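Local coordinates for L-Ala-D/L-Glu Epimerase (Escherichia coli, PDB 1JPD), which is a two-domain enzyme of the enolase superfamily, combining an alpha/beta N-terminal domain with a TIM-barrel-like C-terminal domain, at residues M66-V69 / P70-K74; K74-R78 / E79-K83; Q108-A111 / D112-I116. One frame throughout, in Å; residues are numbered along the deposited sequence.

How the contacts relate
All three contacts fall within the mandelate racemase/muconate lactonizing enzyme N-terminal domain range; contacts 1 and 2 are helix starts and contact 3 is a short helix with its N-cap and C-terminal end, all made by residues three to five apart. Contacts 1 and 2 are consecutive, sharing K74: helix 69-73 is followed, after a short loop, by helix 78-84. Their centres are 10 Å apart, and they touch through a probable hydrogen bond from L76 N to Q71 O and through packing of V68 on L76. Contact 3, on helix 110-114, comes after helix 89-104, centred 20 Å from contact 2 and 26 Å from contact 1. Helix 89-104 touches all three and is their common neighbour.

Contact 1 (M66-V69 / P70-K74); sequences MSVV and PQLEK
Q71 starts with CG anti to its carbonyl carbon and then bends at its second torsion (chi2 126°), which folds the amide back along the chain toward S67 and V68. Q71 NE2 donates to S67 O at 3.2 Å; the nitrogen lies in the carbonyl plane on a lone pair, while the oxygen is tilted from the plane of the glutamine amide. V68 turns CG2 anti to its own nitrogen, and this methyl lies 3.6 Å from Q71 CD, so one branch of the valine packs against the bent glutamine, the two side chains crossing at about a right angle. Its other branch, CG1, meets L72 CD1 at 4.0 Å, again with the side chains nearly perpendicular.

The backbone evidence identifies the site as a helix start that overlaps a type I beta turn. The turn spans M66 to V69, with V69 N bonded to M66 O at 2.7 Å, and V68 is the N-cap of helix 69-73. L72 N is shared between two weak bonds, to V68 O and to V69 O, whereas E73 N makes a bond to V69 O at 3.1 Å. S67 OG hydrogen-bonds back to Q64 O in the preceding helix. V68 and L72 also touch L94 of helix 89-104, and V69 and L72 rest on V7 of strand 6-15, which puts V68, V69 and L72 on the face of the helix start that looks toward that strand and helix. One helical turn on from V69, the carboxylate carbon CD of E73 comes within 4.1 Å of V69 CG1.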
loop_
_atom_site.group_PDB
_atom_site.type_symbol
_atom_site.label_atom_id
_atom_site.label_comp_id
_atom_site.label_asym_id
_atom_site.label_seq_id
_atom_site.Cartn_x
_atom_site.Cartn_y
_atom_site.Cartn_z
ATOM N N MET A 66 14.106 16.178 -9.666
ATOM C CA MET A 66 14.798 17.365 -10.163
ATOM C C MET A 66 14.831 17.298 -11.679
ATOM O O MET A 66 14.476 18.256 -12.365
ATOM C CB MET A 66 16.240 17.431 -9.650
ATOM C CG MET A 66 16.404 17.438 -8.139
ATOM S SD MET A 66 15.294 18.578 -7.294
ATOM C CE MET A 66 15.572 20.100 -8.207
ATOM N N SER A 67 15.250 16.150 -12.194
ATOM C CA SER A 67 15.352 15.936 -13.631
ATOM C C SER A 67 14.123 16.419 -14.384
ATOM O O SER A 67 14.187 16.658 -15.587
ATOM C CB SER A 67 15.545 14.451 -13.932
ATOM O OG SER A 67 14.290 13.820 -14.129
ATOM N N VAL A 68 13.000 16.557 -13.695
ATOM C CA VAL A 68 11.803 16.995 -14.385
ATOM C C VAL A 68 11.214 18.290 -13.812
ATOM O O VAL A 68 10.089 18.681 -14.143
ATOM C CB VAL A 68 10.743 15.861 -14.397
ATOM C CG1 VAL A 68 10.075 15.740 -13.037
ATOM C CG2 VAL A 68 9.733 16.113 -15.492
ATOM N N VAL A 69 11.987 18.958 -12.960
ATOM C CA VAL A 69 11.557 20.222 -12.367
ATOM C C VAL A 69 11.292 21.277 -13.448
ATOM O O VAL A 69 10.260 21.951 -13.417
ATOM C CB VAL A 69 12.612 20.770 -11.380
ATOM C CG1 VAL A 69 12.273 22.205 -10.999
ATOM C CG2 VAL A 69 12.658 19.895 -10.131
ATOM N N PRO A 70 12.226 21.442 -14.413
ATOM C CA PRO A 70 12.046 22.426 -15.487
ATOM C C PRO A 70 10.707 22.264 -16.199
ATOM O O PRO A 70 9.991 23.238 -16.422
ATOM C CB PRO A 70 13.226 22.142 -16.408
ATOM C CG PRO A 70 14.297 21.763 -15.447
ATOM C CD PRO A 70 13.569 20.831 -14.497
ATOM N N GLN A 71 10.375 21.026 -16.546
ATOM C CA GLN A 71 9.120 20.720 -17.232
ATOM C C GLN A 71 7.905 20.903 -16.314
ATOM O O GLN A 71 6.787 21.120 -16.785
ATOM C CB GLN A 71 9.174 19.285 -17.773
ATOM C CG GLN A 71 10.355 19.047 -18.702
ATOM C CD GLN A 71 11.216 17.876 -18.285
ATOM O OE1 GLN A 71 10.842 16.720 -18.471
ATOM N NE2 GLN A 71 12.378 18.170 -17.713
ATOM N N LEU A 72 8.132 20.808 -15.005
ATOM C CA LEU A 72 7.070 20.978 -14.011
ATOM C C LEU A 72 6.659 22.444 -13.894
ATOM O O LEU A 72 5.508 22.748 -13.574
ATOM C CB LEU A 72 7.539 20.482 -12.637
ATOM C CG LEU A 72 7.430 19.001 -12.283
ATOM C CD1 LEU A 72 8.312 18.703 -11.089
ATOM C CD2 LEU A 72 5.973 18.647 -11.999
ATOM N N GLU A 73 7.612 23.341 -14.152
ATOM C CA GLU A 73 7.390 24.786 -14.077
ATOM C C GLU A 73 6.617 25.353 -15.274
ATOM O O GLU A 73 5.884 26.334 -15.130
ATOM C CB GLU A 73 8.736 25.510 -13.936
ATOM C CG GLU A 73 9.542 25.071 -12.719
ATOM C CD GLU A 73 10.946 25.647 -12.686
ATOM O OE1 GLU A 73 11.668 25.520 -13.699
ATOM O OE2 GLU A 73 11.337 26.216 -11.644
ATOM N N LYS A 74 6.774 24.744 -16.448
ATOM C CA LYS A 74 6.070 25.214 -17.639
ATOM C C LYS A 74 4.616 24.735 -17.626
ATOM O O LYS A 74 3.833 25.094 -18.512
ATOM C CB LYS A 74 6.748 24.712 -18.919
ATOM C CG LYS A 74 8.254 24.926 -19.008
ATOM C CD LYS A 74 8.653 26.390 -18.980
ATOM C CE LYS A 74 10.090 26.554 -19.462
ATOM N NZ LYS A 74 11.040 25.642 -18.760
#

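Contact 2 (K74-R78 / E79-K83); sequences KGLTR and EELQK
A capping box formed by T77 and E80 opens helix 78-84, with T77 as N-cap and E80 three residues on. The T77 hydroxyl is tucked on the side facing both backbone neighbours of its CA (chi1 56°), from where OG1 accepts a weak bond from E80 N at 3.4 Å. The return half of the box comes from the E80 carboxylate: T77 N points almost straight at OE2, at 3.3 Å and 171°, arriving from above the carboxylate plane. T77 OG1 also donates to E80 OE2, at 3.1 Å and on the anti lone pair, so two donors grip this one oxygen and fix the glutamate's rotation.

L76 and L81, the residues just before the cap and four beyond it, form the accompanying hydrophobic staple, with L76 CD2 and L81 CD1 3.8 Å apart and the side chains crossing at about a right angle. Both leucines are buried, and L81 reaches L94 of helix 89-104. Ahead of them, G75 leaves the preceding helix with a positive phi, while L76 O accepts from R5 NH1. R78 sends its guanidinium group toward W99 in a cation-pi contact. Its carbonyl oxygen meets the backbone and the side chain of one residue: R78 O receives a weak bond from Q82 N and a second weak one from Q82 NE2, the latter at 3.4 Å and 153°.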
loop_
_atom_site.group_PDB
_atom_site.type_symbol
_atom_site.label_atom_id
_atom_site.label_comp_id
_atom_site.label_asym_id
_atom_site.label_seq_id
_atom_site.Cartn_x
_atom_site.Cartn_y
_atom_site.Cartn_z
ATOM N N LYS A 74 6.774 24.744 -16.448
ATOM C CA LYS A 74 6.070 25.214 -17.639
ATOM C C LYS A 74 4.616 24.735 -17.626
ATOM O O LYS A 74 3.833 25.094 -18.512
ATOM C CB LYS A 74 6.748 24.712 -18.919
ATOM C CG LYS A 74 8.254 24.926 -19.008
ATOM C CD LYS A 74 8.653 26.390 -18.980
ATOM C CE LYS A 74 10.090 26.554 -19.462
ATOM N NZ LYS A 74 11.040 25.642 -18.760
ATOM N N GLY A 75 4.266 23.908 -16.638
ATOM C CA GLY A 75 2.897 23.416 -16.520
ATOM C C GLY A 75 2.625 21.945 -16.802
ATOM O O GLY A 75 1.518 21.592 -17.230
ATOM N N LEU A 76 3.614 21.087 -16.552
ATOM C CA LEU A 76 3.480 19.647 -16.784
ATOM C C LEU A 76 2.228 19.070 -16.138
ATOM O O LEU A 76 2.110 19.059 -14.919
ATOM C CB LEU A 76 4.698 18.913 -16.228
ATOM C CG LEU A 76 4.743 17.410 -16.496
ATOM C CD1 LEU A 76 4.927 17.179 -17.988
ATOM C CD2 LEU A 76 5.883 16.777 -15.710
ATOM N N THR A 77 1.295 18.589 -16.948
ATOM C CA THR A 77 0.073 18.012 -16.403
ATOM C C THR A 77 0.335 16.578 -15.963
ATOM O O THR A 77 1.409 16.028 -16.204
ATOM C CB THR A 77 -1.065 17.985 -17.439
ATOM O OG1 THR A 77 -0.629 17.274 -18.604
ATOM C CG2 THR A 77 -1.483 19.395 -17.818
ATOM N N ARG A 78 -0.658 15.980 -15.314
ATOM C CA ARG A 78 -0.553 14.608 -14.847
ATOM C C ARG A 78 -0.491 13.655 -16.029
ATOM O O ARG A 78 0.240 12.666 -16.000
ATOM C CB ARG A 78 -1.754 14.263 -13.970
ATOM C CG ARG A 78 -1.661 14.791 -12.549
ATOM C CD ARG A 78 -3.035 15.115 -11.999
ATOM N NE ARG A 78 -3.573 16.316 -12.632
ATOM C CZ ARG A 78 -4.848 16.685 -12.584
ATOM N NH1 ARG A 78 -5.732 15.942 -11.928
ATOM N NH2 ARG A 78 -5.237 17.795 -13.194
ATOM N N GLU A 79 -1.255 13.948 -17.074
ATOM C CA GLU A 79 -1.255 13.078 -18.240
ATOM C C GLU A 79 0.122 13.055 -18.900
ATOM O O GLU A 79 0.568 12.009 -19.369
ATOM C CB GLU A 79 -2.308 13.523 -19.256
ATOM C CG GLU A 79 -2.517 12.510 -20.365
ATOM C CD GLU A 79 -3.258 13.083 -21.553
ATOM O OE1 GLU A 79 -4.476 13.344 -21.439
ATOM O OE2 GLU A 79 -2.612 13.278 -22.607
ATOM N N GLU A 80 0.794 14.204 -18.923
ATOM C CA GLU A 80 2.121 14.305 -19.531
ATOM C C GLU A 80 3.194 13.649 -18.661
ATOM O O GLU A 80 4.177 13.115 -19.173
ATOM C CB GLU A 80 2.502 15.777 -19.777
ATOM C CG GLU A 80 1.503 16.585 -20.611
ATOM C CD GLU A 80 1.975 18.008 -20.894
ATOM O OE1 GLU A 80 2.832 18.196 -21.786
ATOM O OE2 GLU A 80 1.492 18.942 -20.219
ATOM N N LEU A 81 3.001 13.686 -17.344
ATOM C CA LEU A 81 3.961 13.105 -16.405
ATOM C C LEU A 81 4.124 11.591 -16.527
ATOM O O LEU A 81 5.200 11.059 -16.263
ATOM C CB LEU A 81 3.566 13.448 -14.968
ATOM C CG LEU A 81 4.429 12.835 -13.868
ATOM C CD1 LEU A 81 5.856 13.348 -13.980
ATOM C CD2 LEU A 81 3.837 13.183 -12.517
ATOM N N GLN A 82 3.056 10.903 -16.921
ATOM C CA GLN A 82 3.071 9.448 -17.065
ATOM C C GLN A 82 4.057 8.962 -18.128
ATOM O O GLN A 82 4.565 7.837 -18.055
ATOM C CB GLN A 82 1.666 8.939 -17.413
ATOM C CG GLN A 82 0.580 9.319 -16.413
ATOM C CD GLN A 82 0.931 8.939 -14.987
ATOM O OE1 GLN A 82 1.296 7.799 -14.704
ATOM N NE2 GLN A 82 0.812 9.896 -14.078
ATOM N N LYS A 83 4.332 9.811 -19.114
ATOM C CA LYS A 83 5.237 9.444 -20.194
ATOM C C LYS A 83 6.684 9.866 -19.942
ATOM O O LYS A 83 7.597 9.332 -20.566
ATOM C CB LYS A 83 4.732 10.041 -21.506
ATOM C CG LYS A 83 3.280 9.703 -21.807
ATOM C CD LYS A 83 2.751 10.551 -22.945
ATOM C CE LYS A 83 1.247 10.435 -23.069
ATOM N NZ LYS A 83 0.720 11.501 -23.968
#

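Contact 3 (Q108-A111 / D112-I116); sequences QSLA and DLIGI
A111 and I116 touch through A111 CB and I116 CD1, 3.8 Å apart. With chi1 58° and chi2 78° the isoleucine is folded back so that CD1 comes to the alanine methyl. At the other end of this short helix, S109 is the N-cap: its OG accepts a weak bond from D112 N at 3.3 Å and gives a weak one to D112 OD2 at 3.0 Å. Next to it, Q108 NE2 lies 3.6 Å from L113 CD1, the two side chains crossing at about a right angle.

The backbone sets these positions. L113 N bonds to S109 O at 3.0 Å and I114 N to L110 O at 3.1 Å, giving regular helical turns. A111 O takes two donors, G115 N at 2.7 Å and I116 N at 3.0 Å. Farther out, L110, L113 and I114 all pack on W99 of helix 89-104, while A111 touches L118 in the following loop. With G115 at positive phi as C-prime residue and its nitrogen also directed to D112 O, the helix ends in a Schellman motif, and the A111-I116 contact is the hydrophobic interaction that accompanies it.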
loop_
_atom_site.group_PDB
_atom_site.type_symbol
_atom_site.label_atom_id
_atom_site.label_comp_id
_atom_site.label_asym_id
_atom_site.label_seq_id
_atom_site.Cartn_x
_atom_site.Cartn_y
_atom_site.Cartn_z
ATOM N N GLN A 108 -11.871 21.831 -3.587
ATOM C CA GLN A 108 -12.564 20.566 -3.354
ATOM C C GLN A 108 -11.596 19.603 -2.680
ATOM O O GLN A 108 -10.385 19.837 -2.647
ATOM C CB GLN A 108 -13.002 19.907 -4.659
ATOM C CG GLN A 108 -13.638 20.789 -5.683
ATOM C CD GLN A 108 -14.042 19.991 -6.907
ATOM O OE1 GLN A 108 -14.979 19.193 -6.859
ATOM N NE2 GLN A 108 -13.324 20.187 -8.006
ATOM N N SER A 109 -12.138 18.511 -2.153
ATOM C CA SER A 109 -11.318 17.492 -1.517
ATOM C C SER A 109 -10.977 16.520 -2.641
ATOM O O SER A 109 -11.758 16.358 -3.586
ATOM C CB SER A 109 -12.098 16.770 -0.410
ATOM O OG SER A 109 -13.139 15.968 -0.942
ATOM N N LEU A 110 -9.810 15.889 -2.548
ATOM C CA LEU A 110 -9.369 14.938 -3.564
ATOM C C LEU A 110 -10.509 14.000 -3.947
ATOM O O LEU A 110 -10.716 13.705 -5.125
ATOM C CB LEU A 110 -8.175 14.124 -3.044
ATOM C CG LEU A 110 -7.584 13.078 -3.988
ATOM C CD1 LEU A 110 -7.164 13.738 -5.293
ATOM C CD2 LEU A 110 -6.406 12.411 -3.321
ATOM N N ALA A 111 -11.251 13.548 -2.943
ATOM C CA ALA A 111 -12.369 12.645 -3.165
ATOM C C ALA A 111 -13.426 13.248 -4.093
ATOM O O ALA A 111 -13.894 12.585 -5.021
ATOM C CB ALA A 111 -12.998 12.254 -1.831
ATOM N N ASP A 112 -13.798 14.501 -3.852
ATOM C CA ASP A 112 -14.809 15.143 -4.682
ATOM C C ASP A 112 -14.315 15.434 -6.093
ATOM O O ASP A 112 -15.079 15.355 -7.057
ATOM C CB ASP A 112 -15.308 16.429 -4.018
ATOM C CG ASP A 112 -16.122 16.154 -2.764
ATOM O OD1 ASP A 112 -17.004 15.268 -2.817
ATOM O OD2 ASP A 112 -15.888 16.823 -1.733
ATOM N N LEU A 113 -13.039 15.773 -6.220
ATOM C CA LEU A 113 -12.483 16.049 -7.535
ATOM C C LEU A 113 -12.679 14.795 -8.383
ATOM O O LEU A 113 -13.158 14.867 -9.515
ATOM C CB LEU A 113 -10.993 16.389 -7.425
ATOM C CG LEU A 113 -10.256 16.745 -8.716
ATOM C CD1 LEU A 113 -10.896 17.963 -9.352
ATOM C CD2 LEU A 113 -8.793 17.016 -8.411
ATOM N N ILE A 114 -12.314 13.644 -7.824
ATOM C CA ILE A 114 -12.462 12.375 -8.530
ATOM C C ILE A 114 -13.947 12.097 -8.686
ATOM O O ILE A 114 -14.397 11.631 -9.733
ATOM C CB ILE A 114 -11.854 11.196 -7.742
ATOM C CG1 ILE A 114 -10.403 11.496 -7.369
ATOM C CG2 ILE A 114 -11.948 9.917 -8.574
ATOM C CD1 ILE A 114 -9.490 11.548 -8.536
ATOM N N GLY A 115 -14.698 12.377 -7.626
ATOM C CA GLY A 115 -16.126 12.148 -7.651
ATOM C C GLY A 115 -16.534 10.841 -6.998
ATOM O O GLY A 115 -17.538 10.235 -7.386
ATOM N N ILE A 116 -15.758 10.391 -6.017
ATOM C CA ILE A 116 -16.078 9.152 -5.308
ATOM C C ILE A 116 -16.449 9.500 -3.870
ATOM O O ILE A 116 -16.097 10.570 -3.374
ATOM C CB ILE A 116 -14.882 8.153 -5.316
ATOM C CG1 ILE A 116 -13.648 8.785 -4.678
ATOM C CG2 ILE A 116 -14.558 7.737 -6.737
ATOM C CD1 ILE A 116 -13.690 8.812 -3.174
#